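Local coordinates for protein glucose-6-phosphate 1-dehydrogenase (Kluyveromyces lactis, PDB 7E6I) that catalyses the NADP+-dependent oxidation of glucose 6-phosphate to 6-phosphogluconolactone, the first and rate-limiting step of the oxidative pentose phosphate pathway, at residues Asp73-Lys76 and Val77-Leu81. Residues are numbered along the deposited sequence; the frame is centred on the assembly and turned at random.
Sequences DDAK and VNEFL
Glu79 lies extended back along the preceding turn of the helix, its chi1 of -98° placing one carboxylate oxygen against Lys76: OE1 comes within 3.3 Å of Lys76 CA and also skirts CB, CG and CD of that residue. The two side chains run alongside each other in the same direction, yet the opposite charges stay apart, with Lys76 NZ 6.2 Å from Glu79 OE1. The lysine chain, bent at chi2 (-107°) and chi4, carries its ammonium group instead toward helix 19-34, where it makes a weak hydrogen bond to the carbonyl of Arg34.

Beneath these side chains the first turns of helix 74-83 are wound by i to i+4 bonds, the first two weak and the next two shorter. Val77 N to Asp73 O and Asn78 N to Asp74 O are both 3.3 Å, whereas Glu79 N reaches Ala75 O at 2.7 Å and Phe80 N reaches Lys76 O at 2.8 Å. Asp73 holds the N-cap position without a capping bond from its side chain. This helix leads into strand 84-88, an outermost strand of the parallel Rossmann-type sheet in the NAD-binding domain.

On the buried side, Val77 turns CG1 anti to its backbone nitrogen (chi1 166°) and leaves CG2 beside it, 4.0 Å from Asp73 O; Asp74 OD1 lies alongside the same isopropyl group. Val77 and Phe80 both touch Phe30 of helix 19-34, the rings of Phe80 and Phe30 inclined at about 55°. Toward solvent, Asn78 ND2 lies 3.1 Å from Asp74 O but poorly angled for a hydrogen bond, while OD1 accepts a weak one from Lys62.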
ATOM      1  N   ASP A  73      17.587  24.701   5.082  1.00 80.01           N
ATOM      2  CA  ASP A  73      17.141  23.703   6.068  1.00 80.39           C
ATOM      3  C   ASP A  73      18.223  22.666   6.382  1.00 80.48           C
ATOM      4  O   ASP A  73      17.927  21.561   6.850  1.00 78.38           O
ATOM      5  CB  ASP A  73      15.798  23.033   5.661  1.00 84.89           C
ATOM      6  CG  ASP A  73      15.899  21.979   4.510  1.00 80.59           C
ATOM      7  OD1 ASP A  73      16.909  21.254   4.380  1.00 81.58           O
ATOM      8  OD2 ASP A  73      14.926  21.854   3.731  1.00 77.45           O
ATOM      9  N   ASP A  74      19.498  23.007   6.155  1.00 81.21           N
ATOM     10  CA  ASP A  74      20.588  22.122   6.555  1.00 76.73           C
ATOM     11  C   ASP A  74      20.795  22.117   8.062  1.00 72.72           C
ATOM     12  O   ASP A  74      21.324  21.142   8.601  1.00 69.41           O
ATOM     13  CB  ASP A  74      21.875  22.529   5.854  1.00 78.38           C
ATOM     14  CG  ASP A  74      22.530  21.380   5.142  1.00 80.27           C
ATOM     15  OD1 ASP A  74      22.646  20.299   5.761  1.00 83.65           O
ATOM     16  OD2 ASP A  74      22.918  21.558   3.967  1.00 78.66           O
ATOM     17  N   ALA A  75      20.405  23.188   8.756  1.00 73.18           N
ATOM     18  CA  ALA A  75      20.377  23.123  10.213  1.00 74.51           C
ATOM     19  C   ALA A  75      19.380  22.076  10.691  1.00 72.31           C
ATOM     20  O   ALA A  75      19.627  21.392  11.691  1.00 68.62           O
ATOM     21  CB  ALA A  75      20.043  24.491  10.801  1.00 70.90           C
ATOM     22  N   LYS A  76      18.261  21.924   9.977  1.00 70.47           N
ATOM     23  CA  LYS A  76      17.287  20.900  10.342  1.00 70.31           C
ATOM     24  C   LYS A  76      17.881  19.498  10.211  1.00 67.50           C
ATOM     25  O   LYS A  76      17.628  18.628  11.055  1.00 65.46           O
ATOM     26  CB  LYS A  76      16.028  21.040   9.481  1.00 69.93           C
ATOM     27  CG  LYS A  76      15.429  22.441   9.435  1.00 70.34           C
ATOM     28  CD  LYS A  76      14.135  22.524  10.232  1.00 65.58           C
ATOM     29  CE  LYS A  76      13.215  23.589   9.654  1.00 61.44           C
ATOM     30  NZ  LYS A  76      13.225  23.554   8.161  1.00 64.25           N
ATOM     31  N   VAL A  77      18.673  19.256   9.163  1.00 62.92           N
ATOM     32  CA  VAL A  77      19.319  17.955   9.016  1.00 63.95           C
ATOM     33  C   VAL A  77      20.149  17.637  10.253  1.00 66.80           C
ATOM     34  O   VAL A  77      20.000  16.573  10.867  1.00 66.14           O
ATOM     35  CB  VAL A  77      20.181  17.911   7.742  1.00 68.47           C
ATOM     36  CG1 VAL A  77      21.116  16.702   7.782  1.00 65.72           C
ATOM     37  CG2 VAL A  77      19.305  17.876   6.495  1.00 68.56           C
ATOM     38  N   ASN A  78      21.029  18.565  10.646  1.00 69.51           N
ATOM     39  CA  ASN A  78      21.877  18.327  11.810  1.00 66.13           C
ATOM     40  C   ASN A  78      21.061  18.327  13.092  1.00 63.86           C
ATOM     41  O   ASN A  78      21.340  17.547  14.009  1.00 64.88           O
ATOM     42  CB  ASN A  78      22.988  19.371  11.877  1.00 65.65           C
ATOM     43  CG  ASN A  78      23.790  19.441  10.598  1.00 71.19           C
ATOM     44  OD1 ASN A  78      24.225  18.418  10.060  1.00 73.41           O
ATOM     45  ND2 ASN A  78      23.990  20.652  10.098  1.00 74.51           N
ATOM     46  N   GLU A  79      20.055  19.198  13.173  1.00 63.29           N
ATOM     47  CA  GLU A  79      19.119  19.163  14.292  1.00 64.69           C
ATOM     48  C   GLU A  79      18.539  17.765  14.469  1.00 65.56           C
ATOM     49  O   GLU A  79      18.576  17.191  15.564  1.00 62.90           O
ATOM     50  CB  GLU A  79      17.997  20.164  14.050  1.00 65.45           C
ATOM     51  CG  GLU A  79      18.150  21.485  14.728  1.00 65.06           C
ATOM     52  CD  GLU A  79      17.043  22.431  14.331  1.00 71.32           C
ATOM     53  OE1 GLU A  79      16.805  22.576  13.113  1.00 72.44           O
ATOM     54  OE2 GLU A  79      16.401  23.011  15.233  1.00 75.38           O
ATOM     55  N   PHE A  80      18.012  17.201  13.378  1.00 63.19           N
ATOM     56  CA  PHE A  80      17.363  15.895  13.429  1.00 59.95           C
ATOM     57  C   PHE A  80      18.343  14.800  13.846  1.00 59.53           C
ATOM     58  O   PHE A  80      18.047  13.992  14.736  1.00 54.16           O
ATOM     59  CB  PHE A  80      16.750  15.585  12.065  1.00 57.96           C
ATOM     60  CG  PHE A  80      16.178  14.209  11.955  1.00 55.07           C
ATOM     61  CD1 PHE A  80      14.988  13.887  12.589  1.00 52.47           C
ATOM     62  CD2 PHE A  80      16.830  13.231  11.219  1.00 53.56           C
ATOM     63  CE1 PHE A  80      14.459  12.620  12.491  1.00 48.17           C
ATOM     64  CE2 PHE A  80      16.300  11.959  11.117  1.00 52.30           C
ATOM     65  CZ  PHE A  80      15.114  11.653  11.753  1.00 47.06           C
ATOM     66  N   LEU A  81      19.514  14.748  13.197  1.00 60.97           N
ATOM     67  CA  LEU A  81      20.501  13.720  13.517  1.00 58.30           C
ATOM     68  C   LEU A  81      20.858  13.741  14.996  1.00 55.68           C
ATOM     69  O   LEU A  81      21.077  12.691  15.607  1.00 54.14           O
ATOM     70  CB  LEU A  81      21.750  13.907  12.654  1.00 58.89           C
ATOM     71  CG  LEU A  81      21.535  13.693  11.152  1.00 58.75           C
ATOM     72  CD1 LEU A  81      22.850  13.540  10.401  1.00 62.33           C
ATOM     73  CD2 LEU A  81      20.676  12.471  10.931  1.00 57.57           C
TER